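Lipopolysaccharide heptosyltransferase 2 (Escherichia coli, PDB 1PSW) transfers the second heptose unit from ADP-L-glycero-beta-D-manno-heptose onto the heptosyl-Kdo2-lipid A module during synthesis of the lipopolysaccharide core. Local coordinates at residues L45-P49 with L160-E166; N280-V284 with L342-E346. All coordinates share one frame; numbering follows the deposited sequence.

Interaction 1 (L45-P49 with L160-E166)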
loop_
_atom_site.group_PDB
_atom_site.type_symbol
_atom_site.label_atom_id
_atom_site.label_comp_id
_atom_site.label_asym_id
_atom_site.label_seq_id
_atom_site.Cartn_x
_atom_site.Cartn_y
_atom_site.Cartn_z
ATOM N N LEU A 45 -0.335 -9.720 -3.454
ATOM C CA LEU A 45 0.881 -10.500 -3.633
ATOM C C LEU A 45 0.954 -11.093 -5.033
ATOM O O LEU A 45 2.041 -11.257 -5.590
ATOM C CB LEU A 45 0.934 -11.630 -2.603
ATOM C CG LEU A 45 1.120 -11.191 -1.149
ATOM C CD1 LEU A 45 0.824 -12.355 -0.218
ATOM C CD2 LEU A 45 2.538 -10.674 -0.947
ATOM N N SER A 46 -0.203 -11.422 -5.598
ATOM C CA SER A 46 -0.233 -12.020 -6.928
ATOM C C SER A 46 0.219 -11.011 -7.980
ATOM O O SER A 46 0.543 -11.388 -9.104
ATOM C CB SER A 46 -1.637 -12.529 -7.266
ATOM O OG SER A 46 -2.507 -11.458 -7.597
ATOM N N ARG A 47 0.244 -9.730 -7.615
ATOM C CA ARG A 47 0.680 -8.695 -8.538
ATOM C C ARG A 47 2.180 -8.436 -8.433
ATOM O O ARG A 47 2.725 -7.679 -9.235
ATOM C CB ARG A 47 -0.087 -7.386 -8.293
ATOM C CG ARG A 47 -1.592 -7.482 -8.445
ATOM C CD ARG A 47 -2.003 -7.975 -9.826
ATOM N NE ARG A 47 -1.366 -7.235 -10.916
ATOM C CZ ARG A 47 -1.695 -7.387 -12.198
ATOM N NH1 ARG A 47 -2.653 -8.242 -12.539
ATOM N NH2 ARG A 47 -1.064 -6.703 -13.138
HETATM N N MSE A 48 2.838 -9.048 -7.442
HETATM C CA MSE A 48 4.281 -8.890 -7.230
HETATM C C MSE A 48 5.035 -10.078 -7.822
HETATM O O MSE A 48 4.878 -11.216 -7.368
HETATM C CB MSE A 48 4.594 -8.803 -5.732
HETATM C CG MSE A 48 3.991 -7.600 -5.033
HETATM SE SE MSE A 48 4.355 -7.663 -3.155
HETATM C CE MSE A 48 2.831 -6.623 -2.491
ATOM N N PRO A 49 5.848 -9.833 -8.863
ATOM C CA PRO A 49 6.620 -10.900 -9.507
ATOM C C PRO A 49 7.709 -11.525 -8.635
ATOM O O PRO A 49 8.166 -12.636 -8.904
ATOM C CB PRO A 49 7.182 -10.215 -10.754
ATOM C CG PRO A 49 7.342 -8.800 -10.315
ATOM C CD PRO A 49 6.068 -8.545 -9.541
ATOM N N LEU A 160 4.888 -1.774 -9.372
ATOM C CA LEU A 160 3.889 -2.663 -9.954
ATOM C C LEU A 160 3.672 -2.327 -11.423
ATOM O O LEU A 160 3.725 -1.163 -11.812
ATOM C CB LEU A 160 2.560 -2.529 -9.204
ATOM C CG LEU A 160 2.526 -2.935 -7.725
ATOM C CD1 LEU A 160 1.162 -2.618 -7.114
ATOM C CD2 LEU A 160 2.838 -4.418 -7.597
ATOM N N GLN A 161 3.417 -3.348 -12.233
ATOM C CA GLN A 161 3.186 -3.163 -13.662
ATOM C C GLN A 161 1.820 -3.756 -14.007
ATOM O O GLN A 161 1.397 -4.744 -13.410
ATOM C CB GLN A 161 4.280 -3.870 -14.472
ATOM C CG GLN A 161 5.713 -3.435 -14.135
ATOM C CD GLN A 161 6.061 -2.063 -14.678
ATOM O OE1 GLN A 161 6.005 -1.834 -15.887
ATOM N NE2 GLN A 161 6.426 -1.140 -13.789
ATOM N N VAL A 162 1.140 -3.135 -14.966
ATOM C CA VAL A 162 -0.181 -3.566 -15.421
ATOM C C VAL A 162 -0.267 -3.385 -16.940
ATOM O O VAL A 162 0.074 -2.320 -17.461
ATOM C CB VAL A 162 -1.307 -2.729 -14.743
ATOM C CG1 VAL A 162 -2.655 -3.060 -15.367
ATOM C CG2 VAL A 162 -1.339 -2.990 -13.240
ATOM N N SER A 163 -0.727 -4.406 -17.655
ATOM C CA SER A 163 -0.828 -4.320 -19.114
ATOM C C SER A 163 -2.116 -3.650 -19.584
ATOM O O SER A 163 -3.087 -3.550 -18.833
ATOM C CB SER A 163 -0.759 -5.716 -19.721
ATOM O OG SER A 163 -1.920 -6.461 -19.393
ATOM N N GLU A 164 -2.131 -3.215 -20.841
ATOM C CA GLU A 164 -3.311 -2.564 -21.396
ATOM C C GLU A 164 -4.480 -3.533 -21.457
ATOM O O GLU A 164 -5.630 -3.142 -21.261
ATOM C CB GLU A 164 -3.015 -2.017 -22.794
ATOM C CG GLU A 164 -1.931 -0.954 -22.796
ATOM C CD GLU A 164 -2.194 0.140 -21.774
ATOM O OE1 GLU A 164 -3.258 0.796 -21.856
ATOM O OE2 GLU A 164 -1.342 0.332 -20.877
ATOM N N GLY A 165 -4.176 -4.798 -21.735
ATOM C CA GLY A 165 -5.211 -5.811 -21.812
ATOM C C GLY A 165 -5.916 -5.988 -20.482
ATOM O O GLY A 165 -7.146 -6.132 -20.427
ATOM N N GLU A 166 -5.139 -5.981 -19.402
ATOM C CA GLU A 166 -5.703 -6.122 -18.063
ATOM C C GLU A 166 -6.608 -4.930 -17.765
ATOM O O GLU A 166 -7.738 -5.095 -17.317
ATOM C CB GLU A 166 -4.589 -6.211 -17.007
ATOM C CG GLU A 166 -3.716 -7.459 -17.118
ATOM C CD GLU A 166 -2.681 -7.562 -16.002
ATOM O OE1 GLU A 166 -1.870 -6.628 -15.846
ATOM O OE2 GLU A 166 -2.674 -8.584 -15.285
HETATM O O HOH W 1 4.195 -5.951 -11.244
HETATM O O HOH W 2 0.974 -5.668 -10.886
#

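Interaction 2 (N280-V284 with L342-E346)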
loop_
_atom_site.group_PDB
_atom_site.type_symbol
_atom_site.label_atom_id
_atom_site.label_comp_id
_atom_site.label_asym_id
_atom_site.label_seq_id
_atom_site.Cartn_x
_atom_site.Cartn_y
_atom_site.Cartn_z
ATOM N N ASN A 280 3.207 4.277 -10.214
ATOM C CA ASN A 280 3.747 5.486 -10.838
ATOM C C ASN A 280 2.652 6.333 -11.505
ATOM O O ASN A 280 2.853 6.906 -12.578
ATOM C CB ASN A 280 4.806 5.094 -11.876
ATOM C CG ASN A 280 5.719 6.249 -12.250
ATOM O OD1 ASN A 280 6.174 6.992 -11.382
ATOM N ND2 ASN A 280 6.002 6.398 -13.537
ATOM N N ARG A 281 1.488 6.393 -10.872
ATOM C CA ARG A 281 0.379 7.176 -11.392
ATOM C C ARG A 281 0.441 8.565 -10.757
ATOM O O ARG A 281 0.839 8.700 -9.601
ATOM C CB ARG A 281 -0.963 6.516 -11.022
ATOM C CG ARG A 281 -1.278 5.183 -11.711
ATOM C CD ARG A 281 -1.756 5.391 -13.144
ATOM N NE ARG A 281 -0.664 5.749 -14.018
ATOM C CZ ARG A 281 -0.726 6.663 -14.974
ATOM N NH1 ARG A 281 -1.844 7.341 -15.201
ATOM N NH2 ARG A 281 0.360 6.905 -15.695
ATOM N N PRO A 282 0.081 9.620 -11.506
ATOM C CA PRO A 282 0.125 10.952 -10.893
ATOM C C PRO A 282 -0.814 10.875 -9.699
ATOM O O PRO A 282 -1.898 10.301 -9.795
ATOM C CB PRO A 282 -0.414 11.856 -11.989
ATOM C CG PRO A 282 0.060 11.168 -13.240
ATOM C CD PRO A 282 -0.227 9.708 -12.944
ATOM N N LEU A 283 -0.401 11.445 -8.580
ATOM C CA LEU A 283 -1.219 11.377 -7.386
ATOM C C LEU A 283 -1.065 12.583 -6.480
ATOM O O LEU A 283 0.003 13.177 -6.381
ATOM C CB LEU A 283 -0.883 10.085 -6.626
ATOM C CG LEU A 283 -1.285 9.910 -5.164
ATOM C CD1 LEU A 283 -1.937 8.552 -4.931
ATOM C CD2 LEU A 283 -0.039 10.060 -4.311
ATOM N N VAL A 284 -2.162 12.953 -5.838
ATOM C CA VAL A 284 -2.167 14.073 -4.907
ATOM C C VAL A 284 -2.565 13.450 -3.573
ATOM O O VAL A 284 -3.660 12.898 -3.445
ATOM C CB VAL A 284 -3.207 15.147 -5.308
ATOM C CG1 VAL A 284 -3.219 16.269 -4.274
ATOM C CG2 VAL A 284 -2.875 15.708 -6.678
ATOM N N LEU A 342 -0.615 18.122 -12.773
ATOM C CA LEU A 342 -0.036 16.799 -12.979
ATOM C C LEU A 342 -0.685 16.115 -14.178
ATOM O O LEU A 342 -0.039 15.342 -14.883
ATOM C CB LEU A 342 -0.228 15.931 -11.730
ATOM C CG LEU A 342 0.522 16.329 -10.448
ATOM C CD1 LEU A 342 0.057 15.439 -9.295
ATOM C CD2 LEU A 342 2.030 16.187 -10.653
ATOM N N LEU A 343 -1.966 16.391 -14.403
ATOM C CA LEU A 343 -2.662 15.795 -15.534
ATOM C C LEU A 343 -2.086 16.355 -16.830
ATOM O O LEU A 343 -1.962 15.634 -17.819
ATOM C CB LEU A 343 -4.165 16.074 -15.448
ATOM C CG LEU A 343 -4.929 15.218 -14.425
ATOM C CD1 LEU A 343 -6.309 15.802 -14.178
ATOM C CD2 LEU A 343 -5.039 13.792 -14.933
ATOM N N LEU A 344 -1.717 17.633 -16.816
ATOM C CA LEU A 344 -1.139 18.275 -17.997
ATOM C C LEU A 344 0.219 17.655 -18.326
ATOM O O LEU A 344 0.495 17.322 -19.478
ATOM C CB LEU A 344 -0.969 19.777 -17.761
ATOM C CG LEU A 344 -0.281 20.531 -18.906
ATOM C CD1 LEU A 344 -1.241 20.658 -20.087
ATOM C CD2 LEU A 344 0.159 21.908 -18.428
ATOM N N GLN A 345 1.057 17.510 -17.302
ATOM C CA GLN A 345 2.392 16.927 -17.444
ATOM C C GLN A 345 2.305 15.564 -18.122
ATOM O O GLN A 345 3.090 15.243 -19.013
ATOM C CB GLN A 345 3.039 16.750 -16.068
ATOM C CG GLN A 345 4.451 16.163 -16.099
ATOM C CD GLN A 345 4.841 15.480 -14.786
ATOM O OE1 GLN A 345 4.460 15.925 -13.700
ATOM N NE2 GLN A 345 5.622 14.406 -14.885
ATOM N N GLU A 346 1.345 14.764 -17.678
ATOM C CA GLU A 346 1.148 13.431 -18.223
ATOM C C GLU A 346 0.783 13.466 -19.708
ATOM O O GLU A 346 1.242 12.626 -20.483
ATOM C CB GLU A 346 0.072 12.702 -17.412
ATOM C CG GLU A 346 -0.332 11.345 -17.966
ATOM C CD GLU A 346 -1.228 10.570 -17.008
ATOM O OE1 GLU A 346 -2.171 11.175 -16.446
ATOM O OE2 GLU A 346 -0.996 9.354 -16.836
HETATM O O HOH W 3 1.527 9.323 -16.336
#

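Interaction 1 (L45-P49 with L160-E166)
R47, on the N-terminal domain of this GT-B enzyme, reaches the chain where it enters the C-terminal domain and grips E166 end-on, one nitrogen to each carboxylate oxygen. NH1 donates to OE2 at 2.8 Å, and NH2 to OE1 at the same 2.8 Å. The two flat groups are turned 36° apart, so NH1 meets OE2 from above the carboxylate plane while OE1 is approached on its syn side. NH2 gives a second bond, 3.2 Å long, to a lone pair of Q161 O, in the carbonyl plane. Bends at chi2 (-58°) and chi3 (-51°) fold the arginine so that NE and its own carbonyl O share water 2, which also donates to Q161 O. A lysine in its place would probably lose the two-pronged grip, leaving E166 OE2 or Q161 O without its arginine donor. L160 CD2 rests 3.7 Å from R47 O. On the other side of OE1 from the arginine, S163 N donates at the anti position and S163 OG accepts from E166 N, a capping box that starts helix 164-173 and holds the carboxylate from the helix side. Beyond the two segments, M48 and L160 pack on helix 11-27, whereas R47 and V162 lie against helix 252-260.

Interaction 2 (N280-V284 with L342-E346)
E346 takes both terminal nitrogens of R281 on a single oxygen, a salt bridge in which both N-H groups converge on OE2. NH1 donates to the syn lone pair of OE2 at 2.7 Å, with OE2 near the guanidinium plane, and NH2 adds a weak bond to the same atom at 3.0 Å. Water 3 donates to OE2 as well and accepts a weak bond from R281 NH2, closing a small ring at this edge. The arginine gets there by doubling back: chi2 of -78° and chi3 of 74° curl the chain until its guanidinium lies over P282, whose CD sits 3.6 Å above the plane, over its centre. E346 does the reverse, leaving its helix with CG opposite the backbone N (chi1 174°) and running out straight, to cross the arginine at about a right angle.

The setting is the C-terminal Rossmann-like domain of a GT-B glycosyltransferase, where helix 332-347 packs beside the start of parallel strand 283-287. P282, just ahead of that strand, fits against the helix between E346 and L342, with its CG 3.9 Å from E346 OE1 and its CB 4.1 Å from L342 CB. One turn back from the glutamate, L342 sends CD1 to V284 CG2 at 3.9 Å, and the same methyl approaches L283 O. The side chain of L283 starts out away from the helix and packs on helix 271-278. R281 NH1 has a further acceptor in C262 O, which ties the salt bridge to the loop leading into neighbouring strand 264-268.

In the fold
The two contacts illustrate one chemical device, an arginine-glutamate pair beside apolar packing. Interaction 1 joins the N-terminal domain to the segment entering the C-terminal one; interaction 2 lies within the C-terminal domain, between the lead-in to strand 283-287, with the strand's first residues, and helix 332-347. Their centres are about 20 Å apart and their nearest atoms about 6 Å, without touching. Helix 271-278 and the residues after it bring them close: L160 shares backbone hydrogen bonds with A278, L160 and V162 touch L279, and N280 opens interaction 2. Interaction 1 lies where the two domains meet, and GT-B enzymes generally bind their substrates in the cleft between domains.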